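Cellulose hydrolase from Bacillus licheniformis probably hydrolyses internal beta-1,4-glucosidic bonds of cellulose as a family 5 endoglucanase and is seen here with bound cellotetraose. Local coordinates of one contact, PDB 4YZT (chain A, 1.67 Å), residues Met31-Asn36 and Ala66-Val71, beside the matching contact of the related xyloglucanase from Paenibacillus pabuli, PDB 2JEP (chain B, 1.40 Å), residues Met42-Asn47 and Ala81-Ile86. Both blocks share one frame: the second was fitted to the first on N, CA, C and O of the twelve residues, RMSD 0.60 Å. Numbering follows each deposited sequence.

Structure 1 (4YZT); sequences MSPGWN and AGFKSV.
The hydroxyl OG of S70 donates to the carbonyl O of M31 at 2.7 Å. This bond ties the end of helix 24-31 to the second strand of the parallel eight-stranded barrel. Strands 34-36 and 70-73 are neighbours, joined through helix 57-66 as a beta-alpha-beta unit. K69 N donates to P33 O at 3.0 Å, and W35 N to S70 O at 3.1 Å. S32 OG bonds to G331 O. The peptide before P33 is cis. The P33 ring packs on F68, with P33 CG 3.9 Å from F68 CD1, and touches V327 and I328 of helix 321-330. W35 CB lies over one face of the F68 ring. CG1 of V71, anti to the carbonyl carbon (chi1 -56°), comes 4.3 Å from W35 CE3. K69 NZ bonds to E29 O and to a water that also reaches S32 O. W35 NE1 bonds to D305.

Structure 2 (2JEP); sequences MGAGWN and AGFKSI.
The hydroxyl OG of S85 donates to the carbonyl O of M42 at 2.7 Å. The bond links the backbone just before strand 45-48 to the side chain of S85. K84 N donates to A44 O at 2.9 Å, and W46 N to S85 O at 2.9 Å. G43 has positive phi (57°), a value that favours glycine. A44 packs on F83 through its methyl, with A44 CB 4.0 Å from F83 CD1, and touches I390 of helix 384-393. W46 CB lies over one face of the F83 ring. I86 runs alongside W46: its CG1 is anti to the carbonyl carbon (chi1 -51°), and I86 CD1 comes 4.1 Å from W46 CE3. A water accepts from A44 N and donates to G82 O, 2.8 Å from each. W46 NE1 bonds to D362.

Structure 1 against structure 2
The backbone differs at S32(A) against G43(B). Their CA atoms stand 1.7 Å apart after superposition and their carbonyl O atoms 2.9 Å apart. Phi is -84° in S32(A) and 57° in G43(B), so the turn before the strand takes another path. The side chain of S32(A) has no counterpart in G43(B).

P33(A) is exchanged for A44(B). The CB atoms coincide, and both touch the phenylalanine, F68(A) or F83(B). CG and CD of P33(A) are absent from A44(B). Water 2 of structure 2 stands 1.8 Å apart from the place of CD of P33(A) after superposition. It is bonded to A44(B) N, a donor that the proline ring nitrogen cannot provide.

V71(A) is exchanged for I86(B). CB keeps its place, and the two CG1 atoms lie 1.0 Å apart. The CG2 methyls do not match: each branch points where the other residue has none. CB of V71(A) and of I86(B) touches the carbonyl O of W35(A) and W46(B), respectively.

W35(A) and F68(A) keep their places, as do their counterparts. The bonds S70(A) OG to M31(A) O, K69(A) N to P33(A) O and W35(A) N to S70(A) O recur as S85(B) OG to M42(B) O, K84(B) N to A44(B) O and W46(B) N to S85(B) O. Last, the exposed, flexible K69(A) and K84(B) differ in chi4, 177° against 73°.

Structure 1 (4YZT)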
loop_
_atom_site.group_PDB
_atom_site.type_symbol
_atom_site.label_atom_id
_atom_site.label_comp_id
_atom_site.label_asym_id
_atom_site.label_seq_id
_atom_site.Cartn_x
_atom_site.Cartn_y
_atom_site.Cartn_z
ATOM N N MET A 31 17.687 -2.032 -8.146
ATOM C CA MET A 31 16.576 -1.237 -7.582
ATOM C C MET A 31 15.623 -1.956 -6.593
ATOM O O MET A 31 14.960 -1.304 -5.782
ATOM C CB MET A 31 15.723 -0.645 -8.717
ATOM C CG MET A 31 16.469 0.347 -9.651
ATOM S SD MET A 31 15.324 1.230 -10.759
ATOM C CE MET A 31 14.345 2.201 -9.609
ATOM N N SER A 32 15.531 -3.278 -6.648
ATOM C CA SER A 32 14.528 -3.974 -5.827
ATOM C C SER A 32 15.044 -4.214 -4.411
ATOM O O SER A 32 16.171 -4.681 -4.257
ATOM C CB SER A 32 14.144 -5.312 -6.478
ATOM O OG SER A 32 13.203 -6.016 -5.689
ATOM N N PRO A 33 14.236 -3.909 -3.375
ATOM C CA PRO A 33 12.896 -3.302 -3.357
ATOM C C PRO A 33 12.898 -1.780 -3.269
ATOM O O PRO A 33 13.832 -1.181 -2.739
ATOM C CB PRO A 33 12.279 -3.886 -2.086
ATOM C CG PRO A 33 13.428 -3.976 -1.143
ATOM C CD PRO A 33 14.664 -4.282 -2.014
ATOM N N GLY A 34 11.816 -1.161 -3.730
ATOM C CA GLY A 34 11.700 0.288 -3.702
ATOM C C GLY A 34 10.628 0.769 -2.733
ATOM O O GLY A 34 9.808 -0.021 -2.251
ATOM N N TRP A 35 10.630 2.074 -2.464
ATOM C CA TRP A 35 9.663 2.688 -1.549
ATOM C C TRP A 35 9.267 4.080 -2.029
ATOM O O TRP A 35 10.121 4.836 -2.499
ATOM C CB TRP A 35 10.277 2.753 -0.154
ATOM C CG TRP A 35 9.519 3.490 0.906
ATOM C CD1 TRP A 35 8.592 2.964 1.776
ATOM C CD2 TRP A 35 9.695 4.863 1.294
ATOM N NE1 TRP A 35 8.164 3.939 2.657
ATOM C CE2 TRP A 35 8.826 5.109 2.380
ATOM C CE3 TRP A 35 10.481 5.912 0.811
ATOM C CZ2 TRP A 35 8.737 6.354 3.000
ATOM C CZ3 TRP A 35 10.376 7.157 1.418
ATOM C CH2 TRP A 35 9.505 7.369 2.492
ATOM N N ASN A 36 7.985 4.418 -1.918
ATOM C CA ASN A 36 7.480 5.733 -2.341
ATOM C C ASN A 36 7.422 6.745 -1.211
ATOM O O ASN A 36 6.948 6.419 -0.118
ATOM C CB ASN A 36 6.064 5.615 -2.931
ATOM C CG ASN A 36 6.052 5.128 -4.365
ATOM O OD1 ASN A 36 5.975 5.934 -5.309
ATOM N ND2 ASN A 36 6.060 3.807 -4.542
ATOM N N ALA A 66 16.443 0.599 6.593
ATOM C CA ALA A 66 15.487 -0.480 6.358
ATOM C C ALA A 66 15.969 -1.471 5.290
ATOM O O ALA A 66 15.645 -2.660 5.344
ATOM C CB ALA A 66 14.148 0.100 5.955
ATOM N N GLY A 67 16.731 -0.973 4.320
ATOM C CA GLY A 67 17.285 -1.823 3.281
ATOM C C GLY A 67 16.654 -1.664 1.908
ATOM O O GLY A 67 16.855 -2.511 1.041
ATOM N N PHE A 68 15.898 -0.591 1.689
ATOM C CA PHE A 68 15.390 -0.345 0.331
ATOM C C PHE A 68 16.538 0.102 -0.569
ATOM O O PHE A 68 17.444 0.808 -0.126
ATOM C CB PHE A 68 14.250 0.678 0.344
ATOM C CG PHE A 68 13.022 0.160 1.023
ATOM C CD1 PHE A 68 12.102 -0.602 0.315
ATOM C CD2 PHE A 68 12.820 0.373 2.380
ATOM C CE1 PHE A 68 10.966 -1.117 0.938
ATOM C CE2 PHE A 68 11.691 -0.139 3.007
ATOM C CZ PHE A 68 10.772 -0.886 2.278
ATOM N N LYS A 69 16.519 -0.342 -1.820
ATOM C CA LYS A 69 17.567 0.043 -2.767
ATOM C C LYS A 69 17.162 1.248 -3.624
ATOM O O LYS A 69 18.009 1.925 -4.211
ATOM C CB LYS A 69 17.930 -1.129 -3.676
ATOM C CG LYS A 69 18.613 -2.281 -2.957
ATOM C CD LYS A 69 19.072 -3.319 -3.970
ATOM C CE LYS A 69 19.652 -4.557 -3.313
ATOM N NZ LYS A 69 20.026 -5.559 -4.358
ATOM N N SER A 70 15.870 1.513 -3.718
ATOM C CA SER A 70 15.419 2.630 -4.542
ATOM C C SER A 70 14.257 3.377 -3.891
ATOM O O SER A 70 13.551 2.824 -3.051
ATOM C CB SER A 70 15.016 2.144 -5.943
ATOM O OG SER A 70 13.939 1.223 -5.881
ATOM N N VAL A 71 14.100 4.648 -4.252
ATOM C CA VAL A 71 12.973 5.439 -3.798
ATOM C C VAL A 71 12.321 6.138 -4.985
ATOM O O VAL A 71 12.991 6.549 -5.932
ATOM C CB VAL A 71 13.372 6.491 -2.719
ATOM C CG1 VAL A 71 14.052 5.807 -1.530
ATOM C CG2 VAL A 71 14.270 7.575 -3.298
HETATM O O HOH W 1 17.821 -6.371 -5.794
#

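Structure 2 (2JEP)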
loop_
_atom_site.group_PDB
_atom_site.type_symbol
_atom_site.label_atom_id
_atom_site.label_comp_id
_atom_site.label_asym_id
_atom_site.label_seq_id
_atom_site.Cartn_x
_atom_site.Cartn_y
_atom_site.Cartn_z
ATOM N N MET B 42 18.039 -2.451 -8.292
ATOM C CA MET B 42 16.967 -1.631 -7.709
ATOM C C MET B 42 16.363 -2.240 -6.438
ATOM O O MET B 42 15.730 -1.534 -5.654
ATOM C CB MET B 42 15.868 -1.385 -8.751
ATOM C CG MET B 42 16.322 -0.375 -9.810
ATOM S SD MET B 42 15.055 -0.033 -11.045
ATOM C CE MET B 42 13.931 1.020 -10.102
ATOM N N GLY B 43 16.491 -3.557 -6.256
ATOM C CA GLY B 43 16.023 -4.196 -5.043
ATOM C C GLY B 43 14.553 -3.928 -4.796
ATOM O O GLY B 43 13.724 -4.010 -5.710
ATOM N N ALA B 44 14.225 -3.665 -3.528
ATOM C CA ALA B 44 12.884 -3.271 -3.116
ATOM C C ALA B 44 12.855 -1.757 -3.064
ATOM O O ALA B 44 13.786 -1.106 -2.570
ATOM C CB ALA B 44 12.525 -3.855 -1.757
ATOM N N GLY B 45 11.792 -1.186 -3.588
ATOM C CA GLY B 45 11.616 0.252 -3.553
ATOM C C GLY B 45 10.603 0.747 -2.545
ATOM O O GLY B 45 9.809 -0.015 -2.009
ATOM N N TRP B 46 10.654 2.051 -2.311
ATOM C CA TRP B 46 9.784 2.708 -1.352
ATOM C C TRP B 46 9.361 4.051 -1.926
ATOM O O TRP B 46 10.189 4.812 -2.421
ATOM C CB TRP B 46 10.523 2.854 -0.039
ATOM C CG TRP B 46 9.797 3.490 1.108
ATOM C CD1 TRP B 46 9.077 2.861 2.061
ATOM C CD2 TRP B 46 9.791 4.893 1.449
ATOM N NE1 TRP B 46 8.615 3.790 3.001
ATOM C CE2 TRP B 46 9.057 5.038 2.640
ATOM C CE3 TRP B 46 10.370 6.034 0.874
ATOM C CZ2 TRP B 46 8.886 6.277 3.264
ATOM C CZ3 TRP B 46 10.200 7.254 1.495
ATOM C CH2 TRP B 46 9.460 7.366 2.670
ATOM N N ASN B 47 8.062 4.350 -1.867
ATOM C CA ASN B 47 7.540 5.631 -2.320
ATOM C C ASN B 47 7.553 6.658 -1.213
ATOM O O ASN B 47 7.058 6.407 -0.107
ATOM C CB ASN B 47 6.067 5.510 -2.726
ATOM C CG ASN B 47 5.847 4.967 -4.110
ATOM O OD1 ASN B 47 5.808 5.739 -5.091
ATOM N ND2 ASN B 47 5.662 3.648 -4.201
ATOM N N ALA B 81 16.743 0.617 6.334
ATOM C CA ALA B 81 15.772 -0.490 6.392
ATOM C C ALA B 81 15.940 -1.476 5.239
ATOM O O ALA B 81 15.306 -2.515 5.290
ATOM C CB ALA B 81 14.330 0.035 6.409
ATOM N N GLY B 82 16.770 -1.160 4.238
ATOM C CA GLY B 82 17.129 -2.079 3.196
ATOM C C GLY B 82 16.596 -1.769 1.814
ATOM O O GLY B 82 16.931 -2.459 0.855
ATOM N N PHE B 83 15.769 -0.737 1.698
ATOM C CA PHE B 83 15.242 -0.356 0.392
ATOM C C PHE B 83 16.380 0.236 -0.450
ATOM O O PHE B 83 17.199 1.016 0.058
ATOM C CB PHE B 83 14.108 0.653 0.572
ATOM C CG PHE B 83 12.907 0.098 1.275
ATOM C CD1 PHE B 83 11.935 -0.610 0.572
ATOM C CD2 PHE B 83 12.724 0.289 2.619
ATOM C CE1 PHE B 83 10.816 -1.101 1.194
ATOM C CE2 PHE B 83 11.593 -0.210 3.277
ATOM C CZ PHE B 83 10.635 -0.907 2.548
ATOM N N LYS B 84 16.400 -0.097 -1.741
ATOM C CA LYS B 84 17.459 0.326 -2.645
ATOM C C LYS B 84 17.004 1.343 -3.697
ATOM O O LYS B 84 17.844 1.904 -4.409
ATOM C CB LYS B 84 18.081 -0.891 -3.322
ATOM C CG LYS B 84 19.014 -1.682 -2.389
ATOM C CD LYS B 84 19.583 -2.900 -3.108
ATOM C CE LYS B 84 20.733 -3.501 -2.294
ATOM N NZ LYS B 84 20.219 -4.210 -1.094
ATOM N N SER B 85 15.698 1.604 -3.774
ATOM C CA SER B 85 15.136 2.552 -4.718
ATOM C C SER B 85 14.084 3.394 -3.998
ATOM O O SER B 85 13.344 2.893 -3.160
ATOM C CB SER B 85 14.449 1.841 -5.873
ATOM O OG SER B 85 15.344 1.024 -6.578
ATOM N N ILE B 86 14.020 4.670 -4.357
ATOM C CA ILE B 86 13.022 5.597 -3.851
ATOM C C ILE B 86 12.236 6.155 -5.033
ATOM O O ILE B 86 12.842 6.717 -5.946
ATOM C CB ILE B 86 13.678 6.797 -3.110
ATOM C CG1 ILE B 86 14.690 6.314 -2.068
ATOM C CG2 ILE B 86 12.577 7.704 -2.531
ATOM C CD1 ILE B 86 14.049 5.619 -0.902
HETATM O O HOH W 2 16.267 -3.668 -1.558
#